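Local coordinates for protein MGS-M5 (Unidentified, PDB 4Q3N) that probably interconverts lactate and pyruvate with NAD as cofactor, as an L-lactate dehydrogenase with a Rossmann-type nucleotide-binding domain, at residues L148-L153 with A170-E175; I142-S147 with M236-I241; V123-Y128 with R306-D311. All blocks are in the same frame, centred on the assembly; numbering follows the deposited sequence.

Contact 1 (L148-L153 with A170-E175)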
loop_
_atom_site.group_PDB
_atom_site.type_symbol
_atom_site.label_atom_id
_atom_site.label_comp_id
_atom_site.label_asym_id
_atom_site.label_seq_id
_atom_site.Cartn_x
_atom_site.Cartn_y
_atom_site.Cartn_z
ATOM N N LEU A 148 -17.454 13.819 3.334
ATOM C CA LEU A 148 -17.990 12.630 4.022
ATOM C C LEU A 148 -19.440 12.334 3.619
ATOM O O LEU A 148 -19.829 11.163 3.464
ATOM C CB LEU A 148 -17.903 12.815 5.555
ATOM C CG LEU A 148 -18.597 11.759 6.438
ATOM C CD1 LEU A 148 -17.986 10.313 6.250
ATOM C CD2 LEU A 148 -18.628 12.195 7.894
ATOM N N ASP A 149 -20.264 13.368 3.493
ATOM C CA ASP A 149 -21.634 13.147 3.035
ATOM C C ASP A 149 -21.604 12.429 1.671
ATOM O O ASP A 149 -22.424 11.572 1.383
ATOM C CB ASP A 149 -22.414 14.471 2.911
ATOM C CG ASP A 149 -22.345 15.307 4.196
ATOM O OD1 ASP A 149 -23.130 15.039 5.085
ATOM O OD2 ASP A 149 -21.419 16.126 4.354
ATOM N N THR A 150 -20.674 12.839 0.847
ATOM C CA THR A 150 -20.493 12.261 -0.494
ATOM C C THR A 150 -20.063 10.768 -0.414
ATOM O O THR A 150 -20.613 9.902 -1.127
ATOM C CB THR A 150 -19.464 13.082 -1.293
ATOM O OG1 THR A 150 -20.047 14.386 -1.591
ATOM C CG2 THR A 150 -19.087 12.349 -2.630
ATOM N N ALA A 151 -19.135 10.458 0.485
ATOM C CA ALA A 151 -18.762 9.059 0.703
ATOM C C ALA A 151 -19.946 8.245 1.199
ATOM O O ALA A 151 -20.077 7.081 0.874
ATOM C CB ALA A 151 -17.599 8.943 1.714
ATOM N N ARG A 152 -20.790 8.837 2.043
ATOM C CA ARG A 152 -21.980 8.155 2.505
ATOM C C ARG A 152 -22.926 7.864 1.353
ATOM O O ARG A 152 -23.519 6.796 1.258
ATOM C CB ARG A 152 -22.711 9.016 3.574
ATOM C CG ARG A 152 -21.915 9.123 4.876
ATOM C CD ARG A 152 -22.635 10.026 5.922
ATOM N NE ARG A 152 -22.046 9.861 7.255
ATOM C CZ ARG A 152 -21.916 10.867 8.107
ATOM N NH1 ARG A 152 -22.306 12.124 7.774
ATOM N NH2 ARG A 152 -21.387 10.628 9.269
ATOM N N LEU A 153 -23.150 8.877 0.532
ATOM C CA LEU A 153 -23.981 8.721 -0.670
ATOM C C LEU A 153 -23.477 7.568 -1.570
ATOM O O LEU A 153 -24.253 6.723 -2.016
ATOM C CB LEU A 153 -23.954 10.010 -1.499
ATOM C CG LEU A 153 -24.657 10.009 -2.860
ATOM C CD1 LEU A 153 -26.176 9.898 -2.647
ATOM C CD2 LEU A 153 -24.348 11.283 -3.630
ATOM N N ALA A 170 -20.857 10.641 -7.705
ATOM C CA ALA A 170 -21.998 11.487 -7.416
ATOM C C ALA A 170 -21.596 12.296 -6.182
ATOM O O ALA A 170 -20.773 11.800 -5.392
ATOM C CB ALA A 170 -23.249 10.631 -7.132
ATOM N N TYR A 171 -22.142 13.514 -6.048
ATOM C CA TYR A 171 -21.758 14.466 -4.998
ATOM C C TYR A 171 -22.962 14.840 -4.147
ATOM O O TYR A 171 -24.100 14.947 -4.658
ATOM C CB TYR A 171 -21.182 15.773 -5.563
ATOM C CG TYR A 171 -19.947 15.635 -6.460
ATOM C CD1 TYR A 171 -18.819 14.920 -6.055
ATOM C CD2 TYR A 171 -19.928 16.215 -7.709
ATOM C CE1 TYR A 171 -17.702 14.788 -6.899
ATOM C CE2 TYR A 171 -18.816 16.098 -8.569
ATOM C CZ TYR A 171 -17.710 15.387 -8.147
ATOM O OH TYR A 171 -16.648 15.273 -9.005
ATOM N N ILE A 172 -22.690 15.064 -2.870
ATOM C CA ILE A 172 -23.533 15.895 -2.024
ATOM C C ILE A 172 -22.947 17.292 -2.045
ATOM O O ILE A 172 -21.724 17.428 -1.883
ATOM C CB ILE A 172 -23.564 15.387 -0.578
ATOM C CG1 ILE A 172 -24.083 13.954 -0.565
ATOM C CG2 ILE A 172 -24.409 16.364 0.342
ATOM C CD1 ILE A 172 -25.667 13.843 -0.807
ATOM N N LEU A 173 -23.790 18.299 -2.288
ATOM C CA LEU A 173 -23.368 19.691 -2.346
ATOM C C LEU A 173 -24.037 20.527 -1.275
ATOM O O LEU A 173 -25.098 20.152 -0.716
ATOM C CB LEU A 173 -23.689 20.334 -3.710
ATOM C CG LEU A 173 -23.054 19.522 -4.877
ATOM C CD1 LEU A 173 -23.457 20.140 -6.195
ATOM C CD2 LEU A 173 -21.558 19.495 -4.732
ATOM N N GLY A 174 -23.484 21.725 -1.087
ATOM C CA GLY A 174 -24.143 22.702 -0.218
ATOM C C GLY A 174 -23.603 22.678 1.199
ATOM O O GLY A 174 -22.434 22.308 1.448
ATOM N N GLU A 175 -24.452 23.100 2.142
ATOM C CA GLU A 175 -24.091 23.120 3.554
ATOM C C GLU A 175 -23.875 21.696 4.047
ATOM O O GLU A 175 -24.673 20.827 3.746
ATOM C CB GLU A 175 -25.212 23.788 4.345
ATOM C CG GLU A 175 -25.015 23.733 5.834
ATOM C CD GLU A 175 -26.317 24.030 6.600
ATOM O OE1 GLU A 175 -27.429 23.727 6.100
ATOM O OE2 GLU A 175 -26.215 24.599 7.706
#
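In the alpha/beta C-terminal domain of the lactate/malate dehydrogenase fold, helix 147-161 lies against strand 168-173, and I172 is the strand residue that buries the most surface against the helix. I172 CB faces the helix and sits 3.8 Å from D149 CB. With CG1 anti to the carbonyl carbon, the side chain sends I172 CG1 over the helix backbone to 3.5 Å from D149 O, while the CG2 branch also rests on D149 CB. The tip, I172 CD1, ends 4.0 Å from L153 CD2, one turn further along. A branched apolar residue suits this spot because its two arms span that turn.

T150 adds a polar tie. T150 OG1, beside its own backbone N (chi1 -69°), accepts the I172 N-H at 3.0 Å and 162°, a nearly straight bond, and is also hydrogen-bonded to T146 O, so the buried hydroxyl is used twice. D149 turns its carboxylate elsewhere, OD2 bonding H176 ND1, consistent with the aspartate-histidine pair known in this family. The methyl of T150, anti to the backbone N, lies 3.3 Å (CG2) from A170 O and at the edge of the Y171 ring. Small A170 lets L153 come close, L153 CD2 to A170 CB at 3.7 Å.

Contact 2 (I142-S147 with M236-I241)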
loop_
_atom_site.group_PDB
_atom_site.type_symbol
_atom_site.label_atom_id
_atom_site.label_comp_id
_atom_site.label_asym_id
_atom_site.label_seq_id
_atom_site.Cartn_x
_atom_site.Cartn_y
_atom_site.Cartn_z
ATOM N N ILE A 142 -9.446 25.662 3.402
ATOM C CA ILE A 142 -10.596 24.882 3.025
ATOM C C ILE A 142 -11.234 24.250 4.237
ATOM O O ILE A 142 -10.634 24.176 5.333
ATOM C CB ILE A 142 -10.192 23.740 2.000
ATOM C CG1 ILE A 142 -9.112 22.845 2.602
ATOM C CG2 ILE A 142 -9.692 24.367 0.722
ATOM C CD1 ILE A 142 -8.752 21.622 1.726
ATOM N N GLY A 143 -12.444 23.737 4.039
ATOM C CA GLY A 143 -13.068 22.913 5.071
ATOM C C GLY A 143 -13.386 21.527 4.496
ATOM O O GLY A 143 -13.414 21.350 3.292
ATOM N N SER A 144 -13.674 20.557 5.359
ATOM C CA SER A 144 -13.966 19.217 4.873
ATOM C C SER A 144 -15.347 19.135 4.171
ATOM O O SER A 144 -15.599 18.173 3.418
ATOM C CB SER A 144 -13.884 18.197 6.008
ATOM O OG SER A 144 -14.674 18.562 7.112
ATOM N N GLY A 145 -16.215 20.114 4.422
ATOM C CA GLY A 145 -17.447 20.253 3.650
ATOM C C GLY A 145 -18.241 18.960 3.532
ATOM O O GLY A 145 -18.470 18.257 4.516
ATOM N N THR A 146 -18.674 18.640 2.325
ATOM C CA THR A 146 -19.562 17.489 2.131
ATOM C C THR A 146 -18.774 16.268 1.598
ATOM O O THR A 146 -19.334 15.361 0.973
ATOM C CB THR A 146 -20.692 17.859 1.153
ATOM O OG1 THR A 146 -20.108 18.506 0.023
ATOM C CG2 THR A 146 -21.722 18.859 1.816
ATOM N N SER A 147 -17.463 16.240 1.832
ATOM C CA SER A 147 -16.678 15.076 1.368
ATOM C C SER A 147 -17.183 13.782 2.029
ATOM O O SER A 147 -17.369 12.772 1.373
ATOM C CB SER A 147 -15.178 15.289 1.678
ATOM O OG SER A 147 -15.032 15.567 3.091
ATOM N N MET A 236 -11.335 9.323 7.657
ATOM C CA MET A 236 -10.847 8.866 6.328
ATOM C C MET A 236 -11.072 9.911 5.222
ATOM O O MET A 236 -10.292 9.990 4.258
ATOM C CB MET A 236 -11.532 7.544 5.972
ATOM C CG MET A 236 -10.968 6.390 6.872
ATOM S SD MET A 236 -11.606 4.769 6.467
ATOM C CE MET A 236 -10.692 4.464 4.895
ATOM N N ALA A 237 -12.131 10.729 5.353
ATOM C CA ALA A 237 -12.347 11.834 4.420
ATOM C C ALA A 237 -11.169 12.817 4.546
ATOM O O ALA A 237 -10.633 13.281 3.535
ATOM C CB ALA A 237 -13.707 12.584 4.745
ATOM N N LEU A 238 -10.791 13.165 5.793
ATOM C CA LEU A 238 -9.674 14.096 5.996
ATOM C C LEU A 238 -8.341 13.514 5.444
ATOM O O LEU A 238 -7.485 14.253 4.905
ATOM C CB LEU A 238 -9.494 14.445 7.480
ATOM C CG LEU A 238 -10.670 15.245 8.089
ATOM C CD1 LEU A 238 -10.638 15.309 9.658
ATOM C CD2 LEU A 238 -10.732 16.672 7.452
ATOM N N VAL A 239 -8.155 12.212 5.620
ATOM C CA VAL A 239 -6.970 11.573 5.025
ATOM C C VAL A 239 -6.967 11.762 3.517
ATOM O O VAL A 239 -5.934 12.113 2.894
ATOM C CB VAL A 239 -6.906 10.075 5.365
ATOM C CG1 VAL A 239 -5.738 9.419 4.522
ATOM C CG2 VAL A 239 -6.671 9.948 6.865
ATOM N N ARG A 240 -8.130 11.566 2.908
ATOM C CA ARG A 240 -8.187 11.627 1.448
ATOM C C ARG A 240 -7.896 13.012 0.951
ATOM O O ARG A 240 -7.218 13.185 -0.081
ATOM C CB ARG A 240 -9.557 11.193 0.933
ATOM C CG ARG A 240 -9.577 10.950 -0.596
ATOM C CD ARG A 240 -8.602 9.733 -0.964
ATOM N NE ARG A 240 -8.327 9.628 -2.396
ATOM C CZ ARG A 240 -7.481 10.394 -3.087
ATOM N NH1 ARG A 240 -6.852 11.418 -2.511
ATOM N NH2 ARG A 240 -7.297 10.158 -4.385
ATOM N N ILE A 241 -8.415 14.016 1.661
ATOM C CA ILE A 241 -8.129 15.416 1.299
ATOM C C ILE A 241 -6.632 15.678 1.441
ATOM O O ILE A 241 -5.994 16.245 0.558
ATOM C CB ILE A 241 -8.933 16.403 2.168
ATOM C CG1 ILE A 241 -10.445 16.271 1.830
ATOM C CG2 ILE A 241 -8.443 17.829 1.951
ATOM C CD1 ILE A 241 -11.417 16.833 2.961
#
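This is a buried packing contact, mostly of methyls against a serine-rich turn, without a hydrogen bond between its segments, at the junction of the two domains close to the centre of the chain. Segment 142-147 carries the end of strand 141-143, an outermost strand of the parallel Rossmann sheet, through a type II' turn into the start of helix 147-161; segment 236-241 is part of helix 232-246, which belongs to the C-terminal family region. L117 of the neighbouring strand 115-118 touches I142, L238 and I241 and so extends the same apolar layer.

I142 and I241 reach for each other tip to tip, I142 CD1 meeting I241 CG2 at 3.8 Å. I142 holds CG1 in the crowded position between its backbone N and carbonyl carbon (chi1 57°), and from there its CD1 extends to I241. The other arm of I241 does separate work: I241 CD1 lies 4.0 Å from S144 CA, where the chain begins to turn. L238 extends its CD2 to S144 CB at 3.8 Å, and a residue as short as serine allows the helix to come this near.

Glycine suits position 145 because the turn needs a positive phi there. The turn is closed twice on one acceptor, since S144 O takes both the S147 N-H, with S147 N at 3.1 Å, and the S147 hydroxyl. With its polarity thus spent inside the turn, S147 can face an apolar helix face, S147 OG lying 3.8 Å from I241 CD1. A237, small enough for the close approach and touching F54 of the second subunit as well, places its CB 3.7 Å from S147 OG.

Contact 3 (V123-Y128 with R306-D311)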
loop_
_atom_site.group_PDB
_atom_site.type_symbol
_atom_site.label_atom_id
_atom_site.label_comp_id
_atom_site.label_asym_id
_atom_site.label_seq_id
_atom_site.Cartn_x
_atom_site.Cartn_y
_atom_site.Cartn_z
ATOM N N VAL A 123 -18.799 23.359 9.796
ATOM C CA VAL A 123 -17.554 23.466 9.082
ATOM C C VAL A 123 -17.575 24.579 8.007
ATOM O O VAL A 123 -16.575 25.246 7.791
ATOM C CB VAL A 123 -17.186 22.085 8.456
ATOM C CG1 VAL A 123 -18.264 21.629 7.433
ATOM C CG2 VAL A 123 -15.785 22.135 7.775
ATOM N N ASP A 124 -18.710 24.808 7.353
ATOM C CA ASP A 124 -18.720 25.819 6.288
ATOM C C ASP A 124 -18.541 27.197 6.882
ATOM O O ASP A 124 -17.768 27.994 6.365
ATOM C CB ASP A 124 -20.009 25.747 5.458
ATOM C CG ASP A 124 -20.197 24.366 4.831
ATOM O OD1 ASP A 124 -19.331 23.962 4.023
ATOM O OD2 ASP A 124 -21.170 23.666 5.197
ATOM N N VAL A 125 -19.221 27.488 7.995
ATOM C CA VAL A 125 -19.100 28.832 8.552
ATOM C C VAL A 125 -17.709 28.982 9.170
ATOM O O VAL A 125 -17.072 30.011 8.979
ATOM C CB VAL A 125 -20.216 29.176 9.593
ATOM C CG1 VAL A 125 -21.615 28.797 9.067
ATOM C CG2 VAL A 125 -19.939 28.555 10.929
ATOM N N LEU A 126 -17.194 27.938 9.815
ATOM C CA LEU A 126 -15.918 28.047 10.510
ATOM C C LEU A 126 -14.745 28.101 9.532
ATOM O O LEU A 126 -13.732 28.745 9.815
ATOM C CB LEU A 126 -15.753 26.891 11.517
ATOM C CG LEU A 126 -16.731 26.991 12.708
ATOM C CD1 LEU A 126 -16.484 25.840 13.663
ATOM C CD2 LEU A 126 -16.692 28.383 13.441
ATOM N N ALA A 127 -14.912 27.496 8.362
ATOM C CA ALA A 127 -13.904 27.645 7.302
ATOM C C ALA A 127 -13.835 29.088 6.810
ATOM O O ALA A 127 -12.733 29.654 6.568
ATOM C CB ALA A 127 -14.202 26.664 6.115
ATOM N N TYR A 128 -14.984 29.722 6.682
ATOM C CA TYR A 128 -15.000 31.136 6.300
ATOM C C TYR A 128 -14.299 31.963 7.390
ATOM O O TYR A 128 -13.514 32.898 7.108
ATOM C CB TYR A 128 -16.456 31.624 6.088
ATOM C CG TYR A 128 -16.593 33.043 5.560
ATOM C CD1 TYR A 128 -16.582 34.127 6.421
ATOM C CD2 TYR A 128 -16.744 33.284 4.197
ATOM C CE1 TYR A 128 -16.696 35.431 5.947
ATOM C CE2 TYR A 128 -16.875 34.566 3.712
ATOM C CZ TYR A 128 -16.845 35.639 4.595
ATOM O OH TYR A 128 -16.974 36.913 4.112
ATOM N N ARG A 306 -24.898 32.375 4.618
ATOM C CA ARG A 306 -24.648 33.809 4.628
ATOM C C ARG A 306 -25.391 34.467 5.819
ATOM O O ARG A 306 -24.881 35.404 6.460
ATOM C CB ARG A 306 -25.061 34.450 3.294
ATOM C CG ARG A 306 -24.539 35.872 3.122
ATOM C CD ARG A 306 -23.007 35.886 3.291
ATOM N NE ARG A 306 -22.649 36.602 4.503
ATOM C CZ ARG A 306 -21.439 37.067 4.798
ATOM N NH1 ARG A 306 -20.410 36.873 3.966
ATOM N NH2 ARG A 306 -21.267 37.758 5.927
ATOM N N LYS A 307 -26.584 33.977 6.135
ATOM C CA LYS A 307 -27.334 34.573 7.266
ATOM C C LYS A 307 -26.615 34.270 8.597
ATOM O O LYS A 307 -26.523 35.137 9.489
ATOM C CB LYS A 307 -28.771 34.036 7.297
ATOM C CG LYS A 307 -29.639 34.536 8.483
ATOM C CD LYS A 307 -29.784 36.053 8.450
ATOM C CE LYS A 307 -30.922 36.514 9.352
ATOM N NZ LYS A 307 -30.801 35.915 10.722
ATOM N N ASN A 308 -26.146 33.024 8.730
ATOM C CA ASN A 308 -25.314 32.626 9.860
ATOM C C ASN A 308 -24.123 33.578 10.006
ATOM O O ASN A 308 -23.907 34.139 11.061
ATOM C CB ASN A 308 -24.800 31.189 9.696
ATOM C CG ASN A 308 -25.876 30.126 9.920
ATOM O OD1 ASN A 308 -26.920 30.375 10.519
ATOM N ND2 ASN A 308 -25.619 28.934 9.417
ATOM N N LEU A 309 -23.367 33.785 8.928
ATOM C CA LEU A 309 -22.196 34.671 8.954
ATOM C C LEU A 309 -22.569 36.109 9.293
ATOM O O LEU A 309 -21.873 36.745 10.074
ATOM C CB LEU A 309 -21.421 34.620 7.604
ATOM C CG LEU A 309 -20.665 33.324 7.292
ATOM C CD1 LEU A 309 -20.142 33.251 5.818
ATOM C CD2 LEU A 309 -19.514 33.041 8.279
ATOM N N ASP A 310 -23.645 36.631 8.711
ATOM C CA ASP A 310 -24.120 37.960 9.060
ATOM C C ASP A 310 -24.388 38.081 10.571
ATOM O O ASP A 310 -24.020 39.062 11.228
ATOM C CB ASP A 310 -25.416 38.300 8.287
ATOM C CG ASP A 310 -25.189 38.551 6.796
ATOM O OD1 ASP A 310 -24.020 38.708 6.372
ATOM O OD2 ASP A 310 -26.192 38.615 6.048
ATOM N N ASP A 311 -25.068 37.074 11.089
ATOM C CA ASP A 311 -25.449 37.044 12.478
ATOM C C ASP A 311 -24.231 36.963 13.376
ATOM O O ASP A 311 -24.315 37.322 14.539
ATOM C CB ASP A 311 -26.384 35.867 12.748
ATOM C CG ASP A 311 -27.780 36.110 12.212
ATOM O OD1 ASP A 311 -28.113 37.279 11.886
ATOM O OD2 ASP A 311 -28.551 35.131 12.134
#
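Y128 swings its ring out from the helix with CG anti to the backbone N (chi1 -174°), and L309 comes to meet it over one face. Both methyls of L309 take part: L309 CD1 lies 3.7 Å from the centroid of the Y128 ring and almost on its normal, a CH-pi contact, while L309 CD2 touches ring atom CD1 of Y128 at 3.6 Å. Leucine suits the site because, with CG anti to the carbonyl carbon, its forked end covers the ring and still reaches back to V125, L309 CD2 standing 4.1 Å from V125 CB.

The helices are 123-134, of the NAD-binding Rossmann domain, and 292-311, the last helix of the chain, of the C-terminal domain, so the chain's end packs on the first domain across the boundary. Their segments cross at -51° with axes 10.1 Å apart. V125 has two conformers; in the one described, it crosses N308 nearly at right angles, V125 CG1 lying 4.0 Å from N308 ND2.

R306 starts anti to its backbone N, then bends at chi2 and again at chi3, which at -112° is off any staggered position. The folded chain brings the guanidinium flat over L309 CB, almost perpendicular to the tyrosine ring. R306 NH1 gives Y128 OH a weak hydrogen bond of 3.4 Å; its stronger partner is Q268 O. An alanine in place of Y128 would probably loosen this helix pair, since L309 would lose the ring face and NH1 its hydroxyl partner. The guanidinium is also held by salt bridges to the terminal carboxylate of Y314 and to D310, where R306 NH2 lies 2.9 Å from D310 OD1.

How the contacts relate
All touching residues of contacts 1 and 2 are buried, contact 2 nearest the middle of the chain, whereas contact 3 lies farther out and includes partly exposed residues. Contact 1 stays within the C-terminal domain; contacts 2 and 3 bridge the domains. The chemistry follows: methyl packing against a serine turn in contact 2, a hydroxyl-to-backbone bond amid apolar packing in contact 1, and a methyl over an aromatic face with a charged side chain at the ring's hydroxyl in contact 3. Segment 142-147 runs directly into helix 147-161 of contact 1, and T146 OG1 joins them again by a probable hydrogen bond to I172 O at 2.7 Å. V123 CG2 packs on S144 N, while D124 OD2 approaches E175.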